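Local coordinates for Ras-related protein Rab-7L1 (Homo sapiens, PDB 6HH2) that binds and hydrolyses GTP as a Rab-family switch in endosome, lysosome and trans-Golgi trafficking, recruiting the kinase LRRK2 to the Golgi and stimulating its activity, at residues 9-14 / 174-179; 47-52 / 59-64. The protein carries 4 engineered substitutions. All coordinates share one frame; numbering follows the deposited sequence.

Interaction 1. Residues 9-14 / 174-179; sequences HLFKVL and EKMMRN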
# COMPACT_ATOMS: atom_id res chain seq x y z
N HIS A 9 6.62 -13.70 -10.72
CA HIS A 9 6.93 -12.29 -10.53
C HIS A 9 6.63 -11.98 -9.08
O HIS A 9 5.47 -12.00 -8.68
CB HIS A 9 6.03 -11.42 -11.42
CG HIS A 9 6.14 -11.77 -12.89
ND1 HIS A 9 7.08 -11.20 -13.71
CD2 HIS A 9 5.44 -12.64 -13.66
CE1 HIS A 9 6.97 -11.71 -14.93
NE2 HIS A 9 5.99 -12.60 -14.92
N LEU A 10 7.66 -11.66 -8.30
CA LEU A 10 7.51 -11.42 -6.87
C LEU A 10 7.63 -9.93 -6.60
O LEU A 10 8.62 -9.30 -7.02
CB LEU A 10 8.61 -12.18 -6.13
CG LEU A 10 8.64 -11.92 -4.63
CD1 LEU A 10 7.40 -12.45 -3.88
CD2 LEU A 10 9.92 -12.56 -4.07
N PHE A 11 6.63 -9.37 -5.92
CA PHE A 11 6.60 -7.95 -5.58
C PHE A 11 6.39 -7.76 -4.08
O PHE A 11 5.41 -8.25 -3.53
CB PHE A 11 5.50 -7.19 -6.35
CG PHE A 11 5.65 -7.27 -7.84
CD1 PHE A 11 6.79 -6.77 -8.49
CD2 PHE A 11 4.66 -7.91 -8.58
CE1 PHE A 11 6.87 -6.84 -9.89
CE2 PHE A 11 4.78 -7.99 -9.98
CZ PHE A 11 5.90 -7.48 -10.60
N LYS A 12 7.27 -7.00 -3.44
CA LYS A 12 7.11 -6.61 -2.04
C LYS A 12 6.44 -5.25 -2.01
O LYS A 12 6.93 -4.28 -2.63
CB LYS A 12 8.50 -6.57 -1.39
CG LYS A 12 8.55 -5.87 -0.01
CD LYS A 12 9.88 -6.11 0.69
CE LYS A 12 9.82 -5.32 2.02
NZ LYS A 12 11.10 -5.54 2.79
N VAL A 13 5.28 -5.17 -1.37
CA VAL A 13 4.46 -3.96 -1.36
C VAL A 13 4.39 -3.48 0.09
O VAL A 13 3.99 -4.23 0.99
CB VAL A 13 3.04 -4.26 -1.88
CG1 VAL A 13 2.18 -3.01 -1.77
CG2 VAL A 13 3.15 -4.78 -3.34
N LEU A 14 4.78 -2.23 0.32
CA LEU A 14 4.71 -1.64 1.67
C LEU A 14 3.35 -1.01 1.88
O LEU A 14 2.89 -0.23 1.04
CB LEU A 14 5.78 -0.55 1.79
CG LEU A 14 7.16 -1.00 1.37
CD1 LEU A 14 8.17 0.15 1.56
CD2 LEU A 14 7.59 -2.24 2.21
N GLU A 174 -0.52 -4.05 -12.08
CA GLU A 174 -0.22 -3.89 -13.49
C GLU A 174 0.92 -2.91 -13.69
O GLU A 174 1.77 -3.12 -14.57
CB GLU A 174 -1.48 -3.54 -14.26
CG GLU A 174 -2.58 -4.63 -14.08
CD GLU A 174 -3.77 -4.45 -14.97
OE1 GLU A 174 -3.68 -3.60 -15.88
OE2 GLU A 174 -4.79 -5.18 -14.83
N LYS A 175 1.01 -1.90 -12.82
CA LYS A 175 2.14 -0.97 -12.93
C LYS A 175 3.45 -1.63 -12.52
O LYS A 175 4.50 -1.37 -13.12
CB LYS A 175 1.86 0.26 -12.05
CG LYS A 175 3.05 1.26 -12.00
CD LYS A 175 3.22 1.94 -13.35
CE LYS A 175 2.28 3.12 -13.47
NZ LYS A 175 2.60 3.82 -14.75
N MET A 176 3.43 -2.44 -11.46
CA MET A 176 4.65 -3.13 -11.05
C MET A 176 5.11 -4.10 -12.13
O MET A 176 6.31 -4.26 -12.37
CB MET A 176 4.42 -3.88 -9.74
CG MET A 176 4.22 -2.91 -8.53
SD MET A 176 4.21 -3.77 -6.96
CE MET A 176 2.68 -4.78 -7.09
N MET A 177 4.16 -4.75 -12.83
CA MET A 177 4.54 -5.60 -13.96
C MET A 177 5.17 -4.79 -15.09
O MET A 177 6.18 -5.20 -15.68
CB MET A 177 3.32 -6.38 -14.46
CG MET A 177 2.88 -7.48 -13.48
SD MET A 177 4.06 -8.83 -13.43
CE MET A 177 3.73 -9.66 -15.00
N ARG A 178 4.61 -3.62 -15.38
CA ARG A 178 5.17 -2.76 -16.42
C ARG A 178 6.57 -2.30 -16.04
O ARG A 178 7.45 -2.18 -16.90
CB ARG A 178 4.26 -1.56 -16.65
CG ARG A 178 4.65 -0.76 -17.89
CD ARG A 178 3.70 0.38 -18.19
NE ARG A 178 4.18 1.15 -19.35
CZ ARG A 178 3.51 2.17 -19.91
NH1 ARG A 178 2.33 2.54 -19.41
NH2 ARG A 178 4.03 2.81 -20.95
N ASN A 179 6.81 -2.04 -14.76
CA ASN A 179 8.13 -1.60 -14.33
C ASN A 179 9.13 -2.73 -14.23
O ASN A 179 10.31 -2.45 -13.97
CB ASN A 179 8.02 -0.96 -12.95
CG ASN A 179 7.37 0.40 -12.97
OD1 ASN A 179 7.24 1.02 -14.02
ND2 ASN A 179 7.00 0.91 -11.78
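Two consecutive methionines near the C-terminal end of helix 165-178 carry this contact, each set against an aromatic ring of strand 8-17. Met-176 and Phe-11 reach out from helix and strand and lie alongside each other, pointing oppositely: Met-176 CB stands over the centre of the ring, 3.8 Å from the centroid and almost on the ring normal, a CH-pi contact. From there the chain runs on toward the strand, so that Met-176 SD arrives obliquely to the ring and 3.7 Å from Phe-11 CB. A bend at the last torsion (chi3 -66°) then brings the methyl against the neighbouring valine, with Met-176 CE 3.8 Å from Val-13 CG2, the branch lying beside the backbone N.

Met-177 is folded more tightly, bent at both its second and its third torsion. Its sulfur comes to Phe-11 from the edge, in the ring plane, with Met-177 SD 3.6 Å from Phe-11 CE2 and equally close to CZ. This edge-on sulfur and the oblique sulfur of Met-176 each make a Met-aromatic contact with Phe-11. They belong to the packing of the C-terminal helix on the central beta-sheet of the Ras-like G domain, where strand and helix segments cross at 118° with their axes 10.0 Å apart. Beyond the sulfur, Met-177 CE sits over the centre of the His-9 imidazole, 3.6 Å from its centroid and almost on the normal, with SD over the same face.

While that face rests on the thioether, the polar end of His-9 is engaged elsewhere, NE2 being hydrogen-bonded to Glu-58 OE2. Met-176 also touches Leu-62 and Met-177 touches Val-60, both on the adjoining strand 58-66.

Interaction 2. Residues 47-52 / 59-64; sequences FALKVL and IVRLQL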
# COMPACT_ATOMS: atom_id res chain seq x y z
N PHE A 47 5.18 -10.67 6.61
CA PHE A 47 4.31 -10.15 5.55
C PHE A 47 3.23 -11.20 5.34
O PHE A 47 3.37 -12.34 5.76
CB PHE A 47 5.09 -9.95 4.22
CG PHE A 47 5.88 -11.17 3.78
CD1 PHE A 47 5.28 -12.22 3.06
CD2 PHE A 47 7.22 -11.32 4.13
CE1 PHE A 47 6.03 -13.35 2.70
CE2 PHE A 47 7.96 -12.44 3.75
CZ PHE A 47 7.37 -13.45 3.04
N ALA A 48 2.17 -10.81 4.64
CA ALA A 48 1.14 -11.76 4.21
C ALA A 48 1.26 -11.91 2.70
O ALA A 48 1.73 -10.99 2.03
CB ALA A 48 -0.24 -11.19 4.52
N LEU A 49 0.88 -13.06 2.17
CA LEU A 49 0.99 -13.30 0.74
C LEU A 49 -0.35 -13.17 0.03
O LEU A 49 -1.42 -13.44 0.59
CB LEU A 49 1.43 -14.74 0.54
CG LEU A 49 2.84 -15.09 0.04
CD1 LEU A 49 3.89 -14.02 0.03
CD2 LEU A 49 3.32 -16.43 0.56
N LYS A 50 -0.28 -12.81 -1.25
CA LYS A 50 -1.38 -13.02 -2.20
C LYS A 50 -0.77 -13.58 -3.47
O LYS A 50 0.27 -13.10 -3.93
CB LYS A 50 -2.14 -11.75 -2.50
CG LYS A 50 -3.47 -12.04 -3.29
CD LYS A 50 -3.98 -10.73 -3.72
CE LYS A 50 -5.42 -10.87 -4.24
NZ LYS A 50 -6.33 -11.40 -3.15
N VAL A 51 -1.40 -14.59 -4.06
CA VAL A 51 -0.84 -15.21 -5.25
C VAL A 51 -1.92 -15.20 -6.32
O VAL A 51 -3.06 -15.58 -6.04
CB VAL A 51 -0.36 -16.64 -5.00
CG1 VAL A 51 0.36 -17.21 -6.24
CG2 VAL A 51 0.58 -16.70 -3.77
N LEU A 52 -1.59 -14.78 -7.53
CA LEU A 52 -2.55 -14.66 -8.62
C LEU A 52 -1.96 -15.29 -9.86
O LEU A 52 -0.79 -15.04 -10.20
CB LEU A 52 -2.83 -13.17 -8.94
CG LEU A 52 -3.55 -12.39 -7.83
CD1 LEU A 52 -3.48 -10.90 -8.14
CD2 LEU A 52 -5.00 -12.89 -7.73
N ILE A 59 2.85 -16.59 -12.69
CA ILE A 59 2.08 -16.13 -11.55
C ILE A 59 2.71 -14.83 -11.03
O ILE A 59 3.88 -14.52 -11.30
CB ILE A 59 2.00 -17.19 -10.43
CG1 ILE A 59 3.39 -17.52 -9.93
CG2 ILE A 59 1.23 -18.45 -10.89
CD1 ILE A 59 3.36 -18.18 -8.55
N VAL A 60 1.89 -14.05 -10.32
CA VAL A 60 2.31 -12.87 -9.56
C VAL A 60 2.14 -13.19 -8.09
O VAL A 60 1.08 -13.68 -7.67
CB VAL A 60 1.43 -11.67 -9.92
CG1 VAL A 60 1.65 -10.53 -8.91
CG2 VAL A 60 1.77 -11.20 -11.35
N ARG A 61 3.19 -12.96 -7.30
CA ARG A 61 3.17 -13.21 -5.86
C ARG A 61 3.43 -11.87 -5.18
O ARG A 61 4.43 -11.20 -5.48
CB ARG A 61 4.23 -14.25 -5.51
CG ARG A 61 4.38 -14.51 -4.01
CD ARG A 61 5.36 -15.66 -3.70
NE ARG A 61 4.79 -16.95 -4.08
CZ ARG A 61 5.15 -17.65 -5.15
NH1 ARG A 61 6.11 -17.22 -5.96
NH2 ARG A 61 4.56 -18.82 -5.40
N LEU A 62 2.52 -11.45 -4.30
CA LEU A 62 2.70 -10.19 -3.58
C LEU A 62 2.99 -10.50 -2.11
O LEU A 62 2.28 -11.29 -1.49
CB LEU A 62 1.43 -9.36 -3.57
CG LEU A 62 0.81 -9.05 -4.90
CD1 LEU A 62 -0.39 -8.12 -4.62
CD2 LEU A 62 1.85 -8.38 -5.79
N GLN A 63 4.04 -9.89 -1.57
CA GLN A 63 4.27 -9.81 -0.12
C GLN A 63 3.71 -8.48 0.35
O GLN A 63 4.15 -7.41 -0.09
CB GLN A 63 5.76 -9.85 0.20
CG GLN A 63 6.45 -11.12 -0.23
CD GLN A 63 7.93 -11.12 0.14
OE1 GLN A 63 8.44 -10.09 0.60
NE2 GLN A 63 8.61 -12.24 -0.07
N LEU A 64 2.72 -8.53 1.22
CA LEU A 64 2.09 -7.34 1.76
C LEU A 64 2.70 -7.07 3.15
O LEU A 64 2.47 -7.83 4.10
CB LEU A 64 0.58 -7.54 1.87
CG LEU A 64 -0.09 -7.87 0.53
CD1 LEU A 64 -1.50 -8.42 0.78
CD2 LEU A 64 -0.09 -6.58 -0.35
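Six backbone hydrogen bonds join strands 48-55 and 58-66 here, made reciprocally by the pairs Ala-48/Leu-64, Lys-50/Leu-62 and Leu-52/Val-60. The straightest runs from Leu-64 N to Ala-48 O (2.8 Å, 177° at the hydrogen), nearly along the C=O axis, whereas Ala-48 N reaches Leu-64 O on a carbonyl lone pair. In the non-hydrogen-bonded pairs Leu-49/Gln-63 and Val-51/Arg-61, CA-H groups approach carbonyl oxygens, as Leu-49 CA does Leu-62 O at 3.3 Å.

At one end the Phe-47 ring and the Gln-63 amide stack with planes 9° apart. Gln-63 CD lies over the ring centre, 3.7 Å above its plane, and NE2 is 3.6 Å from Phe-47 CZ. Phe-47 CG takes the crowded position between backbone N and carbonyl carbon (chi1 52°), while Gln-63 extends beyond CG; its OE1 accepts a hydrogen bond from Trp-65 NE1, which helps fix the amide's rotation. On the same face Leu-49 CD1 lies 3.9 Å from Gln-63 CG, and Arg-61 continues to a salt bridge with Asp-8.

Phe-47 closes the predicted effector region, and Leu-49 N is hydrogen-bonded to Tyr-39 OH, tying the hairpin to switch I. The face bearing Ala-48, Lys-50, Leu-52, Val-60, Leu-62 and Leu-64 packs against helices 23-30 and 165-178, while strand 8-17 flanks 58-66.

Centred about 10 Å apart, the two interactions share the six-stranded mixed sheet. Strand 58-66, from interaction 2, lies between strands 48-55 and 8-17, and probable hydrogen bonds such as Val-13 N to Gln-63 O (2.8 Å) join the contacts directly. Phe-11 also packs on Leu-62, which helix 165-178 covers through Met-176 and Ile-173. Both segments of interaction 2 fall in the sequence between the two segments of interaction 1, which brings the first strand and last helix together. The hairpin thus joins the predicted effector region to these two elements; interaction 1 lies away from the annotated sites, whereas the Leu-64 side chain of interaction 2 is about 12 Å from the GDP.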